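Local coordinates for amino acid ABC superfamily ATP binding cassette transporter, binding protein (Streptococcus pneumoniae, PDB 4H5G), which probably captures amino acids, here L-arginine, outside the cell membrane and delivers them to an ABC transporter for uptake, at residues Tyr22-Phe27 and Glu172-Ser177; Ala75-Ala80 and Val202-Asn207. All coordinates share one frame; numbering follows the deposited sequence.

Contact 1 (Tyr22-Phe27 and Glu172-Ser177). With ARG (arginine), chain L.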
ATOM      1  N   TYR A  22      -4.690   0.581   4.967  1.00 19.34           N
ATOM      2  CA  TYR A  22      -4.728   0.271   3.535  1.00 16.78           C
ATOM      3  C   TYR A  22      -5.170  -1.170   3.264  1.00 18.83           C
ATOM      4  O   TYR A  22      -4.463  -1.921   2.607  1.00 18.11           O
ATOM      5  CB  TYR A  22      -3.319   0.527   2.946  1.00 17.96           C
ATOM      6  CG  TYR A  22      -3.288   1.218   1.580  1.00 18.38           C
ATOM      7  CD1 TYR A  22      -3.992   2.396   1.357  1.00 18.49           C
ATOM      8  CD2 TYR A  22      -2.527   0.707   0.532  1.00 15.94           C
ATOM      9  CE1 TYR A  22      -3.954   3.052   0.113  1.00 18.14           C
ATOM     10  CE2 TYR A  22      -2.489   1.344  -0.718  1.00 15.32           C
ATOM     11  CZ  TYR A  22      -3.203   2.514  -0.908  1.00 15.95           C
ATOM     12  OH  TYR A  22      -3.171   3.159  -2.131  1.00 19.07           O
ATOM     13  N   ALA A  23      -6.337  -1.554   3.780  1.00 18.30           N
ATOM     14  CA  ALA A  23      -6.901  -2.878   3.501  1.00 20.57           C
ATOM     15  C   ALA A  23      -7.139  -3.024   1.998  1.00 19.78           C
ATOM     16  O   ALA A  23      -7.720  -2.136   1.376  1.00 20.87           O
ATOM     17  CB  ALA A  23      -8.208  -3.051   4.248  1.00 19.08           C
ATOM     18  N   PRO A  24      -6.779  -4.174   1.407  1.00 17.14           N
ATOM     19  CA  PRO A  24      -6.370  -5.447   2.017  1.00 19.49           C
ATOM     20  C   PRO A  24      -4.868  -5.660   2.187  1.00 20.62           C
ATOM     21  O   PRO A  24      -4.472  -6.756   2.586  1.00 20.38           O
ATOM     22  CB  PRO A  24      -6.905  -6.476   1.009  1.00 19.57           C
ATOM     23  CG  PRO A  24      -6.694  -5.777  -0.296  1.00 22.21           C
ATOM     24  CD  PRO A  24      -7.030  -4.327  -0.039  1.00 21.32           C
ATOM     25  N   PHE A  25      -4.050  -4.653   1.899  1.00 17.14           N
ATOM     26  CA  PHE A  25      -2.595  -4.805   2.000  1.00 17.10           C
ATOM     27  C   PHE A  25      -2.129  -4.865   3.454  1.00 19.26           C
ATOM     28  O   PHE A  25      -1.424  -5.784   3.859  1.00 16.74           O
ATOM     29  CB  PHE A  25      -1.882  -3.652   1.282  1.00 15.57           C
ATOM     30  CG  PHE A  25      -2.036  -3.678  -0.216  1.00 17.13           C
ATOM     31  CD1 PHE A  25      -1.268  -4.536  -0.987  1.00 18.55           C
ATOM     32  CD2 PHE A  25      -2.933  -2.840  -0.851  1.00 20.49           C
ATOM     33  CE1 PHE A  25      -1.406  -4.563  -2.361  1.00 21.28           C
ATOM     34  CE2 PHE A  25      -3.067  -2.860  -2.221  1.00 20.06           C
ATOM     35  CZ  PHE A  25      -2.300  -3.720  -2.977  1.00 20.64           C
ATOM     36  N   GLU A  26      -2.510  -3.854   4.224  1.00 16.30           N
ATOM     37  CA  GLU A  26      -2.268  -3.851   5.674  1.00 18.50           C
ATOM     38  C   GLU A  26      -3.303  -2.974   6.366  1.00 17.85           C
ATOM     39  O   GLU A  26      -3.652  -1.893   5.878  1.00 19.40           O
ATOM     40  CB  GLU A  26      -0.859  -3.355   6.018  1.00 17.30           C
ATOM     41  CG  GLU A  26      -0.462  -2.046   5.356  1.00 19.27           C
ATOM     42  CD  GLU A  26       0.219  -2.273   4.023  1.00 23.55           C
ATOM     43  OE1 GLU A  26       0.902  -3.315   3.886  1.00 19.44           O
ATOM     44  OE2 GLU A  26       0.076  -1.428   3.112  1.00 19.22           O
ATOM     45  N   PHE A  27      -3.782  -3.442   7.518  1.00 18.31           N
ATOM     46  CA  PHE A  27      -4.809  -2.736   8.263  1.00 17.84           C
ATOM     47  C   PHE A  27      -4.934  -3.311   9.658  1.00 22.10           C
ATOM     48  O   PHE A  27      -4.270  -4.289   9.988  1.00 22.43           O
ATOM     49  CB  PHE A  27      -6.170  -2.771   7.536  1.00 18.96           C
ATOM     50  CG  PHE A  27      -6.708  -4.161   7.257  1.00 19.81           C
ATOM     51  CD1 PHE A  27      -6.165  -4.942   6.259  1.00 19.61           C
ATOM     52  CD2 PHE A  27      -7.796  -4.660   7.964  1.00 23.10           C
ATOM     53  CE1 PHE A  27      -6.677  -6.204   5.973  1.00 21.96           C
ATOM     54  CE2 PHE A  27      -8.315  -5.927   7.687  1.00 26.13           C
ATOM     55  CZ  PHE A  27      -7.756  -6.697   6.691  1.00 23.73           C
ATOM     56  N   GLU A 172      -6.312   0.417  -6.548  1.00 18.33           N
ATOM     57  CA  GLU A 172      -7.622  -0.211  -6.802  1.00 18.66           C
ATOM     58  C   GLU A 172      -8.115  -1.247  -5.756  1.00 21.86           C
ATOM     59  O   GLU A 172      -9.288  -1.210  -5.365  1.00 21.59           O
ATOM     60  CB  GLU A 172      -7.701  -0.797  -8.226  1.00 23.09           C
ATOM     61  CG  GLU A 172      -8.974  -1.611  -8.454  1.00 26.30           C
ATOM     62  CD  GLU A 172      -9.274  -1.856  -9.916  1.00 49.37           C
ATOM     63  OE1 GLU A 172      -8.761  -2.848 -10.473  1.00 52.10           O
ATOM     64  OE2 GLU A 172     -10.032  -1.061 -10.510  1.00 58.10           O
ATOM     65  N   PRO A 173      -7.235  -2.166  -5.295  1.00 18.76           N
ATOM     66  CA  PRO A 173      -7.726  -3.146  -4.312  1.00 20.59           C
ATOM     67  C   PRO A 173      -8.265  -2.501  -3.034  1.00 20.53           C
ATOM     68  O   PRO A 173      -9.190  -3.023  -2.395  1.00 18.38           O
ATOM     69  CB  PRO A 173      -6.482  -3.985  -4.010  1.00 21.12           C
ATOM     70  CG  PRO A 173      -5.661  -3.890  -5.261  1.00 23.54           C
ATOM     71  CD  PRO A 173      -5.856  -2.471  -5.732  1.00 19.42           C
ATOM     72  N   VAL A 174      -7.694  -1.355  -2.678  1.00 15.87           N
ATOM     73  CA  VAL A 174      -8.129  -0.620  -1.491  1.00 16.72           C
ATOM     74  C   VAL A 174      -9.492   0.030  -1.726  1.00 22.22           C
ATOM     75  O   VAL A 174     -10.354   0.015  -0.849  1.00 20.31           O
ATOM     76  CB  VAL A 174      -7.070   0.443  -1.080  1.00 16.18           C
ATOM     77  CG1 VAL A 174      -7.530   1.205   0.159  1.00 17.14           C
ATOM     78  CG2 VAL A 174      -5.725  -0.231  -0.796  1.00 17.67           C
ATOM     79  N   ALA A 175      -9.683   0.596  -2.917  1.00 20.46           N
ATOM     80  CA  ALA A 175     -10.991   1.178  -3.264  1.00 22.17           C
ATOM     81  C   ALA A 175     -12.055   0.097  -3.311  1.00 22.30           C
ATOM     82  O   ALA A 175     -13.154   0.280  -2.800  1.00 22.59           O
ATOM     83  CB  ALA A 175     -10.923   1.919  -4.582  1.00 21.38           C
ATOM     84  N   LEU A 176     -11.720  -1.038  -3.915  1.00 21.01           N
ATOM     85  CA  LEU A 176     -12.672  -2.152  -4.003  1.00 25.32           C
ATOM     86  C   LEU A 176     -13.092  -2.615  -2.617  1.00 27.81           C
ATOM     87  O   LEU A 176     -14.262  -2.931  -2.379  1.00 26.31           O
ATOM     88  CB  LEU A 176     -12.051  -3.321  -4.767  1.00 27.01           C
ATOM     89  CG  LEU A 176     -11.930  -3.156  -6.277  1.00 38.40           C
ATOM     90  CD1 LEU A 176     -11.102  -4.296  -6.869  1.00 42.19           C
ATOM     91  CD2 LEU A 176     -13.312  -3.095  -6.924  1.00 40.13           C
ATOM     92  N   SER A 177     -12.134  -2.648  -1.696  1.00 20.29           N
ATOM     93  CA  SER A 177     -12.412  -3.076  -0.326  1.00 24.19           C
ATOM     94  C   SER A 177     -13.337  -2.094   0.387  1.00 25.41           C
ATOM     95  O   SER A 177     -14.311  -2.505   1.021  1.00 25.24           O
ATOM     96  CB  SER A 177     -11.106  -3.252   0.453  1.00 24.94           C
ATOM     97  OG  SER A 177     -11.371  -3.614   1.794  1.00 29.98           O
TER
HETATM   98  N   ARG L 310       1.094   2.489  -3.985  1.00 15.67           N
HETATM   99  CA  ARG L 310       1.166   3.888  -3.540  1.00 19.70           C
HETATM  100  C   ARG L 310       2.601   4.331  -3.355  1.00 24.60           C
HETATM  101  O   ARG L 310       3.530   3.515  -3.238  1.00 19.19           O
HETATM  102  CB  ARG L 310       0.384   4.095  -2.234  1.00 18.41           C
HETATM  103  CG  ARG L 310       0.732   3.113  -1.118  1.00 16.94           C
HETATM  104  CD  ARG L 310       0.078   3.521   0.211  1.00 18.91           C
HETATM  105  NE  ARG L 310       0.263   2.492   1.244  1.00 17.27           N
HETATM  106  CZ  ARG L 310      -0.234   2.550   2.476  1.00 21.47           C
HETATM  107  NH1 ARG L 310      -0.015   1.556   3.334  1.00 17.58           N
HETATM  108  NH2 ARG L 310      -0.953   3.604   2.845  1.00 17.60           N
HETATM  109  OXT ARG L 310       2.868   5.535  -3.325  1.00 17.55           O
HETATM  110  O   HOH W   1      -9.777  -0.519   2.322  1.00 23.70           O
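Water 1 donates to the carbonyl oxygen A23 O at 2.8 Å and gives a longer bond to V174 O, so it bridges the loop and the helix. The CA-H of V174 points at the same oxygen, with V174 CA 3.3 Å from A23 O and an angle of 154° at the hydrogen. V174 has the largest share of the packing. With CG1 anti to the backbone N (chi1 -180°), CG2 is brought over one face of the Y22 ring. V174 CG2 lies 3.4 Å from the Y22 ring centroid, a CH-pi contact over the face. The bound arginine covers the opposite face, with its NE 3.4 Å from Y22 CD2, offset toward the rim. The two lobes of the type II periplasmic binding protein fold meet here: loop 22-27 belongs to one, helix 172-181 to the other. Y22 OH is hydrogen-bonded to D171, just before that helix. The same V174 CG2 touches the F25 ring at its edge, 3.8 Å from F25 CD2. P173 CB comes within 4.0 Å of P24 CD, and P24 follows a cis peptide bond. E26 OE2 accepts a hydrogen bond of 3.0 Å from NH1 of the bound arginine.

Contact 2 (Ala75-Ala80 and Val202-Asn207); sequences ADLAVA and VALRKN. With ARG (arginine), chain L; ACT (acetate ion), chain G; EDO (1,2-ethanediol), chain J.
A78 and A203 form an antiparallel hydrogen-bonded pair, a single bridge between the two segments. A78 N donates to A203 O at 3.0 Å, and the bond is nearly straight (167°). The return bond, A203 N to A78 O, is also 3.0 Å long and lies in the plane of the A78 carbonyl.

The side-chain polar contact is at R205. R205 NH1 donates to A75 O at 2.8 Å, close to the guanidinium plane, but the hydrogen bond is bent, with 144° at the hydrogen. NH1 also bonds to L70 O. A bend at chi3 (-61°) helps turn the guanidinium back to A75. R205 NE donates to an acetate ion, probably from the crystallisation liquor. Two waters join D76 to R205. Water 2 links D76 OD1 to R205 NH2; water 3 links D76 O to R205 N and lies over the guanidinium face.

Apolar packing uses both faces of the pair. On one, L77 CD2 and L204 CD2 are 3.6 Å apart, the two side chains side by side. There V202 CG1 touches both L77 CD2 (3.9 Å) and V79 CG2 (3.8 Å). On the other, A78 CB meets A203 CB at 4.1 Å.

Helix 209-225 packs on L77, V202 and L204, and helix 66-71 on A78 and A203. Strand 13-18 runs parallel beside strand 77-78, and strand 203-205 also pairs antiparallel with strand 92-94.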
ATOM      1  N   ALA A  75      14.072   0.179  10.345  1.00 17.69           N
ATOM      2  CA  ALA A  75      13.543  -1.105   9.892  1.00 18.33           C
ATOM      3  C   ALA A  75      14.476  -1.743   8.872  1.00 21.41           C
ATOM      4  O   ALA A  75      15.289  -1.049   8.265  1.00 20.21           O
ATOM      5  CB  ALA A  75      12.129  -0.930   9.301  1.00 20.45           C
ATOM      6  N   ASP A  76      14.332  -3.052   8.679  1.00 17.90           N
ATOM      7  CA  ASP A  76      15.126  -3.811   7.707  1.00 17.31           C
ATOM      8  C   ASP A  76      14.515  -3.772   6.315  1.00 20.15           C
ATOM      9  O   ASP A  76      15.220  -3.827   5.307  1.00 17.45           O
ATOM     10  CB  ASP A  76      15.198  -5.280   8.141  1.00 19.75           C
ATOM     11  CG  ASP A  76      15.875  -5.470   9.472  1.00 28.79           C
ATOM     12  OD1 ASP A  76      17.051  -5.062   9.616  1.00 30.30           O
ATOM     13  OD2 ASP A  76      15.230  -6.031  10.386  1.00 21.07           O
ATOM     14  N   LEU A  77      13.188  -3.718   6.281  1.00 16.38           N
ATOM     15  CA  LEU A  77      12.437  -3.714   5.034  1.00 15.87           C
ATOM     16  C   LEU A  77      11.285  -2.733   5.184  1.00 18.27           C
ATOM     17  O   LEU A  77      10.842  -2.460   6.291  1.00 19.39           O
ATOM     18  CB  LEU A  77      11.832  -5.097   4.774  1.00 15.28           C
ATOM     19  CG  LEU A  77      12.755  -6.302   4.573  1.00 18.00           C
ATOM     20  CD1 LEU A  77      11.885  -7.564   4.428  1.00 19.08           C
ATOM     21  CD2 LEU A  77      13.632  -6.107   3.339  1.00 18.06           C
ATOM     22  N   ALA A  78      10.773  -2.232   4.068  1.00 18.72           N
ATOM     23  CA  ALA A  78       9.493  -1.514   4.093  1.00 16.22           C
ATOM     24  C   ALA A  78       8.536  -2.265   3.179  1.00 15.83           C
ATOM     25  O   ALA A  78       8.871  -2.572   2.035  1.00 16.55           O
ATOM     26  CB  ALA A  78       9.673  -0.080   3.642  1.00 17.59           C
ATOM     27  N   VAL A  79       7.352  -2.579   3.696  1.00 17.27           N
ATOM     28  CA  VAL A  79       6.335  -3.304   2.920  1.00 15.68           C
ATOM     29  C   VAL A  79       5.022  -2.603   3.211  1.00 17.85           C
ATOM     30  O   VAL A  79       4.496  -2.690   4.320  1.00 16.89           O
ATOM     31  CB  VAL A  79       6.241  -4.778   3.333  1.00 15.84           C
ATOM     32  CG1 VAL A  79       5.260  -5.522   2.417  1.00 18.06           C
ATOM     33  CG2 VAL A  79       7.620  -5.470   3.269  1.00 14.74           C
ATOM     34  N   ALA A  80       4.503  -1.885   2.220  1.00 15.86           N
ATOM     35  CA  ALA A  80       3.315  -1.059   2.457  1.00 16.40           C
ATOM     36  C   ALA A  80       2.613  -0.726   1.155  1.00 16.46           C
ATOM     37  O   ALA A  80       2.253   0.430   0.918  1.00 18.30           O
ATOM     38  CB  ALA A  80       3.708   0.227   3.189  1.00 15.50           C
ATOM     39  N   VAL A 202       8.843  -4.889  -2.311  1.00 16.43           N
ATOM     40  CA  VAL A 202       9.399  -4.685  -0.972  1.00 16.90           C
ATOM     41  C   VAL A 202      10.601  -3.775  -1.139  1.00 20.51           C
ATOM     42  O   VAL A 202      11.443  -4.037  -1.995  1.00 16.77           O
ATOM     43  CB  VAL A 202       9.864  -6.034  -0.393  1.00 17.77           C
ATOM     44  CG1 VAL A 202      10.620  -5.824   0.927  1.00 14.11           C
ATOM     45  CG2 VAL A 202       8.665  -7.000  -0.206  1.00 17.52           C
ATOM     46  N   ALA A 203      10.692  -2.715  -0.333  1.00 15.83           N
ATOM     47  CA  ALA A 203      11.845  -1.804  -0.393  1.00 16.38           C
ATOM     48  C   ALA A 203      12.939  -2.231   0.593  1.00 17.15           C
ATOM     49  O   ALA A 203      12.644  -2.674   1.709  1.00 18.10           O
ATOM     50  CB  ALA A 203      11.401  -0.361  -0.104  1.00 19.46           C
ATOM     51  N   LEU A 204      14.192  -2.095   0.163  1.00 17.88           N
ATOM     52  CA  LEU A 204      15.373  -2.344   1.013  1.00 18.97           C
ATOM     53  C   LEU A 204      16.343  -1.191   0.867  1.00 18.80           C
ATOM     54  O   LEU A 204      16.319  -0.486  -0.132  1.00 18.23           O
ATOM     55  CB  LEU A 204      16.109  -3.612   0.563  1.00 19.14           C
ATOM     56  CG  LEU A 204      15.309  -4.889   0.345  1.00 24.75           C
ATOM     57  CD1 LEU A 204      14.819  -4.995  -1.122  1.00 23.93           C
ATOM     58  CD2 LEU A 204      16.145  -6.120   0.742  1.00 21.80           C
ATOM     59  N   ARG A 205      17.237  -1.019   1.835  1.00 19.18           N
ATOM     60  CA  ARG A 205      18.326  -0.064   1.628  1.00 19.93           C
ATOM     61  C   ARG A 205      19.244  -0.588   0.522  1.00 22.05           C
ATOM     62  O   ARG A 205      19.315  -1.796   0.284  1.00 21.88           O
ATOM     63  CB  ARG A 205      19.110   0.192   2.927  1.00 20.79           C
ATOM     64  CG  ARG A 205      18.324   1.010   3.970  1.00 21.16           C
ATOM     65  CD  ARG A 205      19.180   1.333   5.198  1.00 20.81           C
ATOM     66  NE  ARG A 205      19.614   0.110   5.877  1.00 23.87           N
ATOM     67  CZ  ARG A 205      18.876  -0.571   6.748  1.00 26.80           C
ATOM     68  NH1 ARG A 205      17.660  -0.141   7.066  1.00 22.27           N
ATOM     69  NH2 ARG A 205      19.361  -1.677   7.309  1.00 25.07           N
ATOM     70  N   LYS A 206      19.939   0.314  -0.159  1.00 22.75           N
ATOM     71  CA  LYS A 206      20.841  -0.115  -1.236  1.00 24.24           C
ATOM     72  C   LYS A 206      21.957  -1.011  -0.711  1.00 25.20           C
ATOM     73  O   LYS A 206      22.258  -0.990   0.474  1.00 25.96           O
ATOM     74  CB  LYS A 206      21.398   1.095  -1.992  1.00 30.40           C
ATOM     75  CG  LYS A 206      20.326   1.796  -2.808  1.00 37.32           C
ATOM     76  CD  LYS A 206      20.896   2.455  -4.045  1.00 45.74           C
ATOM     77  CE  LYS A 206      19.796   2.944  -4.964  1.00 47.32           C
ATOM     78  NZ  LYS A 206      19.308   1.884  -5.879  1.00 47.67           N
ATOM     79  N   ASN A 207      22.539  -1.815  -1.597  1.00 27.39           N
ATOM     80  CA  ASN A 207      23.590  -2.766  -1.223  1.00 27.29           C
ATOM     81  C   ASN A 207      23.148  -3.788  -0.181  1.00 27.96           C
ATOM     82  O   ASN A 207      23.891  -4.106   0.742  1.00 30.11           O
ATOM     83  CB  ASN A 207      24.853  -2.035  -0.742  1.00 40.14           C
ATOM     84  CG  ASN A 207      25.339  -1.005  -1.734  1.00 52.10           C
ATOM     85  OD1 ASN A 207      25.301  -1.225  -2.945  1.00 53.68           O
ATOM     86  ND2 ASN A 207      25.775   0.145  -1.224  1.00 55.97           N
TER
HETATM   87  N   ARG L 310       1.094   2.489  -3.985  1.00 15.67           N
HETATM   88  CA  ARG L 310       1.166   3.888  -3.540  1.00 19.70           C
HETATM   89  C   ARG L 310       2.601   4.331  -3.355  1.00 24.60           C
HETATM   90  O   ARG L 310       3.530   3.515  -3.238  1.00 19.19           O
HETATM   91  CB  ARG L 310       0.384   4.095  -2.234  1.00 18.41           C
HETATM   92  CG  ARG L 310       0.732   3.113  -1.118  1.00 16.94           C
HETATM   93  CD  ARG L 310       0.078   3.521   0.211  1.00 18.91           C
HETATM   94  NE  ARG L 310       0.263   2.492   1.244  1.00 17.27           N
HETATM   95  CZ  ARG L 310      -0.234   2.550   2.476  1.00 21.47           C
HETATM   96  NH1 ARG L 310      -0.015   1.556   3.334  1.00 17.58           N
HETATM   97  NH2 ARG L 310      -0.953   3.604   2.845  1.00 17.60           N
HETATM   98  OXT ARG L 310       2.868   5.535  -3.325  1.00 17.55           O
HETATM   99  C   ACT G 305      22.557  -1.269   6.064  1.00 59.69           C
HETATM  100  O   ACT G 305      22.335  -0.582   5.038  1.00 50.37           O
HETATM  101  OXT ACT G 305      22.355  -2.501   5.959  1.00 63.65           O
HETATM  102  CH3 ACT G 305      23.037  -0.653   7.345  1.00 57.78           C
HETATM  103  C1  EDO J 308      21.109  -4.649   7.920  1.00 47.55           C
HETATM  104  O1  EDO J 308      21.801  -4.778   9.166  1.00 55.74           O
HETATM  105  C2  EDO J 308      19.874  -5.540   7.939  1.00 47.48           C
HETATM  106  O2  EDO J 308      18.897  -5.042   7.019  1.00 47.81           O
HETATM  107  O   HOH W   2      18.054  -2.640   9.634  1.00 27.52           O
HETATM  108  O   HOH W   3      17.370  -2.737   4.114  1.00 21.57           O

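Contact 1 joins the two lobes; contact 2 lies within one of them, the lobe that also holds loop 22-27. Both are mainly buried, but contact 1 is nearer the centre of the chain, and contact 2 has a partly exposed end at R205. Their centres are about 21 Å apart. Contact 1 relies on methyl, ring and water contacts between a loop and a helix. Contact 2 is built on direct backbone bonds between strands. They come together at the ligand: E26 OE2 packs against A80 C, and A80 O accepts a hydrogen bond from NE of the same bound arginine. The ligand-bound meeting of the lobes is consistent with a closed form.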